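Long-range contacts in UPF0098 protein CT_736 (Chlamydia trachomatis, PDB 3N08), which is of unconfirmed function but probably belongs with the phosphatidylethanolamine-binding proteins, relatives of the eukaryotic Raf kinase inhibitor protein: residues B[4-13]-B[110-118]; B[41-50]-B[62-73]. All blocks are in the same frame, centred on the assembly; numbering follows the deposited sequence. Where two conformers were deposited one is given.

Interaction 1 (B[4-13]-B[110-118]); sequences MQLTSQAFSY and YYFYAYALD
Leu6 meets Phe112 with one branch. Its CD2 methyl comes down on the backbone of the long strand, 3.5 Å from Phe112 O. The two side chains run at about a right angle to each other. The same methyl also reaches Phe112 CB and Ala114 CB, and so fills the step between two neighbours on one face of the strand. Met4 repeats this one step further along. Met4 CG lies anti to the backbone N (chi1 -177°), and the chain then bends at its last torsion. This bend lays the thioether across the small residues: SD is 3.9 Å from Ala116 CB, and CE sits 3.7 Å from Ala114 O.

Strand 5-7 and strand 108-117 belong to different sheets. The axes of 5-7 and 110-117 pass 7.9 Å apart at 147°, and no hydrogen bond joins the two segments. This is face-to-face packing of two beta sheets, as expected for the PEBP fold. Strand 5-7 pairs instead with 32-35, whose Phe34 touches both Leu6 and Ala114.

Beyond strand 5-7 the chain turns, with Ser8 OG accepting from Ala10 N in an ST turn. Phe11 then points back to the long strand. Its CZ approaches Phe112 CE1 at 3.9 Å. The ring planes are inclined at 49°, so the pair is neither parallel nor perpendicular. Ser8 CB lies over one face of the Phe11 ring, near its rim.

At the far end Tyr13 reaches Tyr111 with its hydroxyl, and the two side chains slant across each other. Tyr13 OH is 3.6 Å from Tyr111 CE1. A water links the phenols, 2.9 Å from Tyr13 OH and 2.8 Å from Tyr111 OH, in the ring plane of each. Tyr13 OH also hydrogen-bonds to Glu145 OE2, its main polar partner.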
loop_
_atom_site.group_PDB
_atom_site.type_symbol
_atom_site.label_atom_id
_atom_site.label_comp_id
_atom_site.label_asym_id
_atom_site.label_seq_id
_atom_site.Cartn_x
_atom_site.Cartn_y
_atom_site.Cartn_z
ATOM N N MET B 4 5.091 -1.221 2.622
ATOM C CA MET B 4 4.575 -0.205 3.523
ATOM C C MET B 4 3.301 0.380 2.948
ATOM O O MET B 4 3.211 0.616 1.749
ATOM C CB MET B 4 5.608 0.909 3.718
ATOM C CG MET B 4 5.177 1.993 4.712
ATOM S SD MET B 4 6.476 3.201 5.147
ATOM C CE MET B 4 6.664 4.057 3.589
ATOM N N GLN B 5 2.342 0.669 3.824
ATOM C CA GLN B 5 1.056 1.226 3.468
ATOM C C GLN B 5 0.831 2.550 4.175
ATOM O O GLN B 5 1.252 2.749 5.336
ATOM C CB GLN B 5 -0.039 0.297 3.923
ATOM C CG GLN B 5 0.042 -1.076 3.347
ATOM C CD GLN B 5 -1.192 -1.863 3.712
ATOM O OE1 GLN B 5 -2.312 -1.426 3.441
ATOM N NE2 GLN B 5 -1.017 -2.976 4.393
ATOM N N LEU B 6 0.106 3.433 3.492
ATOM C CA LEU B 6 -0.411 4.656 4.073
ATOM C C LEU B 6 -1.874 4.706 3.700
ATOM O O LEU B 6 -2.225 4.752 2.510
ATOM C CB LEU B 6 0.320 5.860 3.521
ATOM C CG LEU B 6 -0.215 7.181 4.051
ATOM C CD1 LEU B 6 -0.016 7.321 5.538
ATOM C CD2 LEU B 6 0.386 8.353 3.305
ATOM N N THR B 7 -2.738 4.672 4.707
ATOM C CA THR B 7 -4.179 4.633 4.498
ATOM C C THR B 7 -4.859 5.608 5.441
ATOM O O THR B 7 -4.224 6.166 6.324
ATOM C CB THR B 7 -4.755 3.226 4.698
ATOM O OG1 THR B 7 -4.450 2.768 6.022
ATOM C CG2 THR B 7 -4.175 2.267 3.671
ATOM N N SER B 8 -6.154 5.808 5.238
ATOM C CA SER B 8 -6.962 6.620 6.105
ATOM C C SER B 8 -8.305 5.960 6.319
ATOM O O SER B 8 -8.936 5.484 5.376
ATOM C CB SER B 8 -7.169 8.017 5.522
ATOM O OG SER B 8 -8.039 8.767 6.348
ATOM N N GLN B 9 -8.750 5.928 7.573
ATOM C CA GLN B 9 -10.093 5.455 7.882
ATOM C C GLN B 9 -11.159 6.367 7.283
ATOM O O GLN B 9 -12.308 5.950 7.123
ATOM C CB GLN B 9 -10.302 5.351 9.395
ATOM C CG GLN B 9 -9.348 4.383 10.084
ATOM C CD GLN B 9 -9.107 4.708 11.560
ATOM O OE1 GLN B 9 -9.283 5.849 12.006
ATOM N NE2 GLN B 9 -8.693 3.701 12.322
ATOM N N ALA B 10 -10.773 7.580 6.907
ATOM C CA ALA B 10 -11.711 8.589 6.454
ATOM C C ALA B 10 -11.998 8.519 4.958
ATOM O O ALA B 10 -13.033 9.054 4.506
ATOM C CB ALA B 10 -11.213 9.991 6.829
ATOM N N PHE B 11 -11.114 7.920 4.161
ATOM C CA PHE B 11 -11.323 7.858 2.717
ATOM C C PHE B 11 -10.368 6.862 2.104
ATOM O O PHE B 11 -9.231 6.707 2.561
ATOM C CB PHE B 11 -11.142 9.210 2.015
ATOM C CG PHE B 11 -9.795 9.836 2.207
ATOM C CD1 PHE B 11 -9.497 10.565 3.347
ATOM C CD2 PHE B 11 -8.818 9.712 1.229
ATOM C CE1 PHE B 11 -8.225 11.136 3.504
ATOM C CE2 PHE B 11 -7.569 10.277 1.396
ATOM C CZ PHE B 11 -7.270 10.982 2.524
ATOM N N SER B 12 -10.843 6.219 1.043
ATOM C CA SER B 12 -10.037 5.305 0.255
ATOM C C SER B 12 -9.396 6.031 -0.931
ATOM O O SER B 12 -9.772 7.156 -1.263
ATOM C CB SER B 12 -10.901 4.148 -0.245
ATOM O OG SER B 12 -11.383 3.390 0.848
ATOM N N TYR B 13 -8.445 5.364 -1.572
ATOM C CA TYR B 13 -7.681 5.986 -2.643
ATOM C C TYR B 13 -8.591 6.548 -3.747
ATOM O O TYR B 13 -9.396 5.838 -4.330
ATOM C CB TYR B 13 -6.663 4.998 -3.235
ATOM C CG TYR B 13 -5.643 5.686 -4.098
ATOM C CD1 TYR B 13 -5.971 6.086 -5.373
ATOM C CD2 TYR B 13 -4.361 5.971 -3.627
ATOM C CE1 TYR B 13 -5.063 6.739 -6.161
ATOM C CE2 TYR B 13 -3.450 6.611 -4.401
ATOM C CZ TYR B 13 -3.809 7.014 -5.655
ATOM O OH TYR B 13 -2.881 7.666 -6.441
ATOM N N TYR B 110 -5.386 15.500 -3.695
ATOM C CA TYR B 110 -4.430 15.720 -2.620
ATOM C C TYR B 110 -3.685 14.407 -2.406
ATOM O O TYR B 110 -4.278 13.381 -2.031
ATOM C CB TYR B 110 -5.160 16.196 -1.338
ATOM C CG TYR B 110 -5.861 17.493 -1.581
ATOM C CD1 TYR B 110 -5.213 18.704 -1.423
ATOM C CD2 TYR B 110 -7.147 17.503 -2.092
ATOM C CE1 TYR B 110 -5.846 19.908 -1.725
ATOM C CE2 TYR B 110 -7.777 18.689 -2.420
ATOM C CZ TYR B 110 -7.125 19.881 -2.219
ATOM O OH TYR B 110 -7.782 21.043 -2.580
ATOM N N TYR B 111 -2.383 14.458 -2.659
ATOM C CA TYR B 111 -1.515 13.288 -2.563
ATOM C C TYR B 111 -0.768 13.327 -1.246
ATOM O O TYR B 111 -0.201 14.367 -0.851
ATOM C CB TYR B 111 -0.536 13.262 -3.720
ATOM C CG TYR B 111 -1.178 12.852 -5.023
ATOM C CD1 TYR B 111 -1.209 11.524 -5.419
ATOM C CD2 TYR B 111 -1.765 13.796 -5.864
ATOM C CE1 TYR B 111 -1.788 11.144 -6.604
ATOM C CE2 TYR B 111 -2.346 13.418 -7.041
ATOM C CZ TYR B 111 -2.360 12.088 -7.408
ATOM O OH TYR B 111 -2.969 11.745 -8.610
ATOM N N PHE B 112 -0.794 12.193 -0.556
ATOM C CA PHE B 112 -0.147 11.992 0.724
ATOM C C PHE B 112 0.961 10.969 0.512
ATOM O O PHE B 112 0.706 9.838 0.108
ATOM C CB PHE B 112 -1.133 11.406 1.722
ATOM C CG PHE B 112 -2.303 12.282 2.053
ATOM C CD1 PHE B 112 -3.316 12.529 1.123
ATOM C CD2 PHE B 112 -2.410 12.841 3.294
ATOM C CE1 PHE B 112 -4.392 13.335 1.464
ATOM C CE2 PHE B 112 -3.485 13.639 3.626
ATOM C CZ PHE B 112 -4.476 13.880 2.702
ATOM N N TYR B 113 2.198 11.383 0.706
ATOM C CA TYR B 113 3.347 10.531 0.449
ATOM C C TYR B 113 4.021 10.216 1.768
ATOM O O TYR B 113 4.345 11.123 2.522
ATOM C CB TYR B 113 4.351 11.253 -0.456
ATOM C CG TYR B 113 3.810 11.577 -1.823
ATOM C CD1 TYR B 113 3.530 10.572 -2.724
ATOM C CD2 TYR B 113 3.562 12.876 -2.210
ATOM C CE1 TYR B 113 3.033 10.861 -4.005
ATOM C CE2 TYR B 113 3.087 13.170 -3.481
ATOM C CZ TYR B 113 2.817 12.156 -4.352
ATOM O OH TYR B 113 2.325 12.476 -5.615
ATOM N N ALA B 114 4.270 8.936 2.011
ATOM C CA ALA B 114 5.039 8.522 3.161
ATOM C C ALA B 114 6.382 7.964 2.705
ATOM O O ALA B 114 6.483 7.274 1.674
ATOM C CB ALA B 114 4.291 7.469 3.959
ATOM N N TYR B 115 7.408 8.241 3.487
ATOM C CA TYR B 115 8.752 7.752 3.234
ATOM C C TYR B 115 9.289 7.156 4.526
ATOM O O TYR B 115 9.265 7.814 5.546
ATOM C CB TYR B 115 9.683 8.901 2.782
ATOM C CG TYR B 115 9.148 9.745 1.645
ATOM C CD1 TYR B 115 8.269 10.779 1.897
ATOM C CD2 TYR B 115 9.528 9.529 0.334
ATOM C CE1 TYR B 115 7.776 11.573 0.876
ATOM C CE2 TYR B 115 9.027 10.338 -0.698
ATOM C CZ TYR B 115 8.156 11.350 -0.406
ATOM O OH TYR B 115 7.651 12.168 -1.404
ATOM N N ALA B 116 9.831 5.944 4.450
ATOM C CA ALA B 116 10.562 5.351 5.563
ATOM C C ALA B 116 12.042 5.583 5.312
ATOM O O ALA B 116 12.554 5.280 4.226
ATOM C CB ALA B 116 10.283 3.849 5.660
ATOM N N LEU B 117 12.724 6.113 6.321
ATOM C CA LEU B 117 14.167 6.382 6.242
ATOM C C LEU B 117 14.947 5.476 7.184
ATOM O O LEU B 117 14.437 5.092 8.244
ATOM C CB LEU B 117 14.471 7.828 6.632
ATOM C CG LEU B 117 13.663 8.957 6.025
ATOM C CD1 LEU B 117 14.287 10.282 6.451
ATOM C CD2 LEU B 117 13.636 8.854 4.523
ATOM N N ASP B 118 16.191 5.177 6.822
ATOM C CA ASP B 118 17.075 4.425 7.714
ATOM C C ASP B 118 17.937 5.314 8.613
ATOM O O ASP B 118 18.957 4.861 9.150
ATOM C CB ASP B 118 17.961 3.487 6.901
ATOM C CG ASP B 118 18.836 4.227 5.909
ATOM O OD1 ASP B 118 18.965 5.469 5.950
ATOM O OD2 ASP B 118 19.473 3.524 5.086
HETATM O O HOH W 1 -3.534 8.996 -8.934
#

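Interaction 2 (B[41-50]-B[62-73]); sequences AKSLVLIVED and LWIHWIVYNLSP
Ala41 packs its CB on Pro73 CB, and Pro73 CD lies 3.4 Å from Lys42 O. A water links Ser43 OG to Asn70 N and Asn70 OD1; the same hydroxyl bonds to Val119 O. Leu44 pairs with Leu71, their CB atoms 3.8 Å apart. The extra residue opposite Leu44, Asn70 beside Leu71, makes a G1 beta bulge. Val45 sets CG2 against Tyr69 CB. At Leu46 the backbone bonds to Val68 are nearly straight, with Leu46 N to Val68 O at 2.8 Å. Leu46 CG is anti to the backbone N (chi1 175°), and CD2 slants onto the indole at Trp66 CE3. Val48 CG2 rests on Trp66 CB. Val48 O takes His65 N at 2.7 Å and Trp66 N only weakly: a classic beta bulge.

Glu49 lies alongside Ile64, pointing the same way, with Ile64 CD1 against its CB and OE1. It crosses Leu62 obliquely, and both Leu62 methyls lie on the carboxylate. Lys129 forms a salt bridge with Glu49 OE1. Asp50 runs beside His65, their flat groups turned 42° apart. A water bridges Asp50 OD2 and His65 NE2, 2.7 Å from each. His108 ND1 also bonds to Asp50 OD2, and Cys99 O to His65 ND1. These antiparallel strands are neighbours in the central sheet. Asp50 and His65, with His108 and Tyr110, probably correspond to the anion-binding pocket of PEBP proteins; no ligand marks it here.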
loop_
_atom_site.group_PDB
_atom_site.type_symbol
_atom_site.label_atom_id
_atom_site.label_comp_id
_atom_site.label_asym_id
_atom_site.label_seq_id
_atom_site.Cartn_x
_atom_site.Cartn_y
_atom_site.Cartn_z
ATOM N N ALA B 41 13.649 0.828 9.298
ATOM C CA ALA B 41 13.321 2.238 9.365
ATOM C C ALA B 41 13.623 2.829 10.739
ATOM O O ALA B 41 13.303 2.231 11.774
ATOM C CB ALA B 41 11.837 2.448 9.016
ATOM N N LYS B 42 14.258 3.987 10.744
ATOM C CA LYS B 42 14.436 4.747 11.986
ATOM C C LYS B 42 13.519 5.964 12.112
ATOM O O LYS B 42 13.361 6.510 13.191
ATOM C CB LYS B 42 15.890 5.198 12.146
ATOM C CG LYS B 42 16.845 4.026 12.274
ATOM C CD LYS B 42 18.249 4.458 12.635
ATOM C CE LYS B 42 19.224 3.290 12.577
ATOM N NZ LYS B 42 20.595 3.678 12.972
ATOM N N SER B 43 12.895 6.363 11.002
ATOM C CA SER B 43 11.952 7.472 11.040
ATOM C C SER B 43 11.045 7.402 9.830
ATOM O O SER B 43 11.357 6.711 8.848
ATOM C CB SER B 43 12.694 8.816 11.060
ATOM O OG SER B 43 13.371 9.083 9.834
ATOM N N LEU B 44 9.950 8.152 9.924
ATOM C CA LEU B 44 9.012 8.339 8.820
ATOM C C LEU B 44 8.859 9.811 8.491
ATOM O O LEU B 44 8.984 10.686 9.342
ATOM C CB LEU B 44 7.632 7.775 9.179
ATOM C CG LEU B 44 7.495 6.258 9.354
ATOM C CD1 LEU B 44 6.150 5.880 9.978
ATOM C CD2 LEU B 44 7.674 5.574 8.000
ATOM N N VAL B 45 8.545 10.048 7.227
ATOM C CA VAL B 45 8.267 11.365 6.674
ATOM C C VAL B 45 6.917 11.348 5.967
ATOM O O VAL B 45 6.583 10.361 5.294
ATOM C CB VAL B 45 9.341 11.741 5.645
ATOM C CG1 VAL B 45 9.035 13.079 4.982
ATOM C CG2 VAL B 45 10.721 11.726 6.304
ATOM N N LEU B 46 6.167 12.433 6.111
ATOM C CA LEU B 46 4.896 12.633 5.404
ATOM C C LEU B 46 4.915 13.954 4.647
ATOM O O LEU B 46 5.249 14.980 5.224
ATOM C CB LEU B 46 3.759 12.601 6.425
ATOM C CG LEU B 46 2.368 12.904 5.858
ATOM C CD1 LEU B 46 1.852 11.813 4.985
ATOM C CD2 LEU B 46 1.359 13.206 6.952
ATOM N N ILE B 47 4.569 13.920 3.359
ATOM C CA ILE B 47 4.432 15.141 2.561
ATOM C C ILE B 47 3.056 15.084 1.899
ATOM O O ILE B 47 2.739 14.107 1.236
ATOM C CB ILE B 47 5.538 15.277 1.509
ATOM C CG1 ILE B 47 6.903 15.306 2.177
ATOM C CG2 ILE B 47 5.309 16.527 0.639
ATOM C CD1 ILE B 47 8.068 15.299 1.210
ATOM N N VAL B 48 2.254 16.139 2.063
ATOM C CA VAL B 48 0.935 16.199 1.448
ATOM C C VAL B 48 0.927 17.378 0.509
ATOM O O VAL B 48 1.281 18.501 0.895
ATOM C CB VAL B 48 -0.173 16.365 2.496
ATOM C CG1 VAL B 48 -1.547 16.366 1.877
ATOM C CG2 VAL B 48 -0.056 15.294 3.575
ATOM N N GLU B 49 0.505 17.135 -0.716
ATOM C CA GLU B 49 0.536 18.181 -1.706
ATOM C C GLU B 49 -0.599 18.099 -2.701
ATOM O O GLU B 49 -1.212 17.050 -2.896
ATOM C CB GLU B 49 1.866 18.188 -2.415
ATOM C CG GLU B 49 2.177 16.916 -3.125
ATOM C CD GLU B 49 3.619 16.867 -3.639
ATOM O OE1 GLU B 49 4.517 17.448 -2.992
ATOM O OE2 GLU B 49 3.856 16.259 -4.703
ATOM N N ASP B 50 -0.833 19.241 -3.362
ATOM C CA ASP B 50 -1.920 19.432 -4.332
ATOM C C ASP B 50 -1.338 19.867 -5.681
ATOM O O ASP B 50 -0.925 21.003 -5.848
ATOM C CB ASP B 50 -2.864 20.485 -3.774
ATOM C CG ASP B 50 -4.044 20.811 -4.706
ATOM O OD1 ASP B 50 -4.222 20.171 -5.756
ATOM O OD2 ASP B 50 -4.830 21.717 -4.311
ATOM N N LEU B 62 2.185 23.255 -7.858
ATOM C CA LEU B 62 2.220 22.334 -6.722
ATOM C C LEU B 62 2.194 23.081 -5.410
ATOM O O LEU B 62 3.100 23.839 -5.111
ATOM C CB LEU B 62 3.473 21.459 -6.799
ATOM C CG LEU B 62 3.517 20.222 -5.884
ATOM C CD1 LEU B 62 2.359 19.265 -6.190
ATOM C CD2 LEU B 62 4.841 19.472 -6.043
ATOM N N TRP B 63 1.148 22.846 -4.629
ATOM C CA TRP B 63 1.011 23.465 -3.312
ATOM C C TRP B 63 1.168 22.424 -2.196
ATOM O O TRP B 63 0.438 21.419 -2.178
ATOM C CB TRP B 63 -0.352 24.139 -3.205
ATOM C CG TRP B 63 -0.423 25.159 -2.114
ATOM C CD1 TRP B 63 -0.678 24.952 -0.794
ATOM C CD2 TRP B 63 -0.251 26.561 -2.284
ATOM N NE1 TRP B 63 -0.641 26.159 -0.113
ATOM C CE2 TRP B 63 -0.402 27.160 -1.021
ATOM C CE3 TRP B 63 0.010 27.371 -3.394
ATOM C CZ2 TRP B 63 -0.283 28.533 -0.831
ATOM C CZ3 TRP B 63 0.131 28.726 -3.206
ATOM C CH2 TRP B 63 -0.023 29.298 -1.932
ATOM N N ILE B 64 2.123 22.652 -1.309
ATOM C CA ILE B 64 2.377 21.734 -0.196
ATOM C C ILE B 64 1.467 22.098 0.962
ATOM O O ILE B 64 1.467 23.252 1.442
ATOM C CB ILE B 64 3.851 21.821 0.260
ATOM C CG1 ILE B 64 4.821 21.507 -0.876
ATOM C CG2 ILE B 64 4.064 20.906 1.455
ATOM C CD1 ILE B 64 4.483 20.338 -1.730
ATOM N N HIS B 65 0.661 21.134 1.365
ATOM C CA HIS B 65 -0.291 21.312 2.440
ATOM C C HIS B 65 0.206 20.865 3.817
ATOM O O HIS B 65 -0.325 21.311 4.810
ATOM C CB HIS B 65 -1.625 20.613 2.094
ATOM C CG HIS B 65 -2.445 21.381 1.112
ATOM N ND1 HIS B 65 -3.536 22.134 1.486
ATOM C CD2 HIS B 65 -2.256 21.635 -0.204
ATOM C CE1 HIS B 65 -4.026 22.766 0.434
ATOM N NE2 HIS B 65 -3.265 22.481 -0.604
ATOM N N TRP B 66 1.185 19.972 3.869
ATOM C CA TRP B 66 1.667 19.465 5.151
ATOM C C TRP B 66 3.010 18.792 4.955
ATOM O O TRP B 66 3.168 17.985 4.038
ATOM C CB TRP B 66 0.671 18.452 5.729
ATOM C CG TRP B 66 0.696 18.268 7.227
ATOM C CD1 TRP B 66 1.344 19.029 8.147
ATOM C CD2 TRP B 66 -0.018 17.262 7.957
ATOM N NE1 TRP B 66 1.084 18.538 9.425
ATOM C CE2 TRP B 66 0.250 17.462 9.326
ATOM C CE3 TRP B 66 -0.852 16.208 7.578
ATOM C CZ2 TRP B 66 -0.288 16.631 10.331
ATOM C CZ3 TRP B 66 -1.396 15.394 8.574
ATOM C CH2 TRP B 66 -1.109 15.611 9.930
ATOM N N ILE B 67 3.938 19.070 5.867
ATOM C CA ILE B 67 5.182 18.352 5.984
ATOM C C ILE B 67 5.362 17.917 7.431
ATOM O O ILE B 67 5.302 18.747 8.358
ATOM C CB ILE B 67 6.360 19.261 5.590
ATOM C CG1 ILE B 67 6.300 19.577 4.091
ATOM C CG2 ILE B 67 7.698 18.616 5.970
ATOM C CD1 ILE B 67 7.439 20.458 3.599
ATOM N N VAL B 68 5.677 16.639 7.589
ATOM C CA VAL B 68 6.032 16.093 8.897
ATOM C C VAL B 68 7.237 15.184 8.703
ATOM O O VAL B 68 7.251 14.363 7.808
ATOM C CB VAL B 68 4.897 15.260 9.518
ATOM C CG1 VAL B 68 5.286 14.770 10.903
ATOM C CG2 VAL B 68 3.616 16.073 9.598
ATOM N N TYR B 69 8.255 15.313 9.546
ATOM C CA TYR B 69 9.366 14.395 9.456
ATOM C C TYR B 69 9.845 14.000 10.847
ATOM O O TYR B 69 9.458 14.598 11.850
ATOM C CB TYR B 69 10.505 14.961 8.582
ATOM C CG TYR B 69 11.337 16.052 9.211
ATOM C CD1 TYR B 69 10.968 17.386 9.108
ATOM C CD2 TYR B 69 12.514 15.736 9.875
ATOM C CE1 TYR B 69 11.752 18.384 9.674
ATOM C CE2 TYR B 69 13.287 16.714 10.436
ATOM C CZ TYR B 69 12.909 18.025 10.325
ATOM O OH TYR B 69 13.715 18.978 10.898
ATOM N N ASN B 70 10.699 12.979 10.890
ATOM C CA ASN B 70 11.158 12.399 12.138
ATOM C C ASN B 70 10.024 11.821 12.970
ATOM O O ASN B 70 10.108 11.776 14.190
ATOM C CB ASN B 70 12.033 13.373 12.927
ATOM C CG ASN B 70 13.475 13.379 12.448
ATOM O OD1 ASN B 70 13.873 12.609 11.557
ATOM N ND2 ASN B 70 14.270 14.250 13.043
ATOM N N LEU B 71 8.985 11.357 12.298
ATOM C CA LEU B 71 7.984 10.548 12.969
ATOM C C LEU B 71 8.580 9.228 13.409
ATOM O O LEU B 71 9.437 8.669 12.722
ATOM C CB LEU B 71 6.861 10.233 12.010
ATOM C CG LEU B 71 5.813 11.296 11.825
ATOM C CD1 LEU B 71 5.083 11.028 10.519
ATOM C CD2 LEU B 71 4.837 11.333 13.017
ATOM N N SER B 72 8.112 8.718 14.545
ATOM C CA SER B 72 8.482 7.365 14.953
ATOM C C SER B 72 8.052 6.336 13.908
ATOM O O SER B 72 6.949 6.387 13.410
ATOM C CB SER B 72 7.819 7.012 16.272
ATOM O OG SER B 72 8.031 5.650 16.543
ATOM N N PRO B 73 8.922 5.367 13.618
ATOM C CA PRO B 73 8.542 4.349 12.640
ATOM C C PRO B 73 7.490 3.401 13.178
ATOM O O PRO B 73 6.944 2.635 12.362
ATOM C CB PRO B 73 9.857 3.622 12.360
ATOM C CG PRO B 73 10.716 3.915 13.546
ATOM C CD PRO B 73 10.334 5.274 14.004
HETATM O O HOH W 2 12.611 11.791 9.181
HETATM O O HOH W 3 -3.537 23.684 -3.011
#

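Strand 108-117 ties the two contacts together. Interaction 1 packs on one of its faces, while its edge pairs with strand 43-50 of interaction 2. The centres of the contacts are about 10 Å apart. Probable hydrogen bonds sew the seam: Leu117 O to Lys42 N at 2.7 Å and Tyr113 N to Ile47 O at 2.8 Å. Both segments of interaction 2 lie in the chain between the two segments of interaction 1. The two also meet near the possible ligand pocket, where Tyr110 CE1 lies 3.3 Å from Asp50 OD2 and the Tyr110 and His65 rings meet edge-to-face. Phe34, which lies against interaction 1, also touches Leu44 and Leu71 of interaction 2.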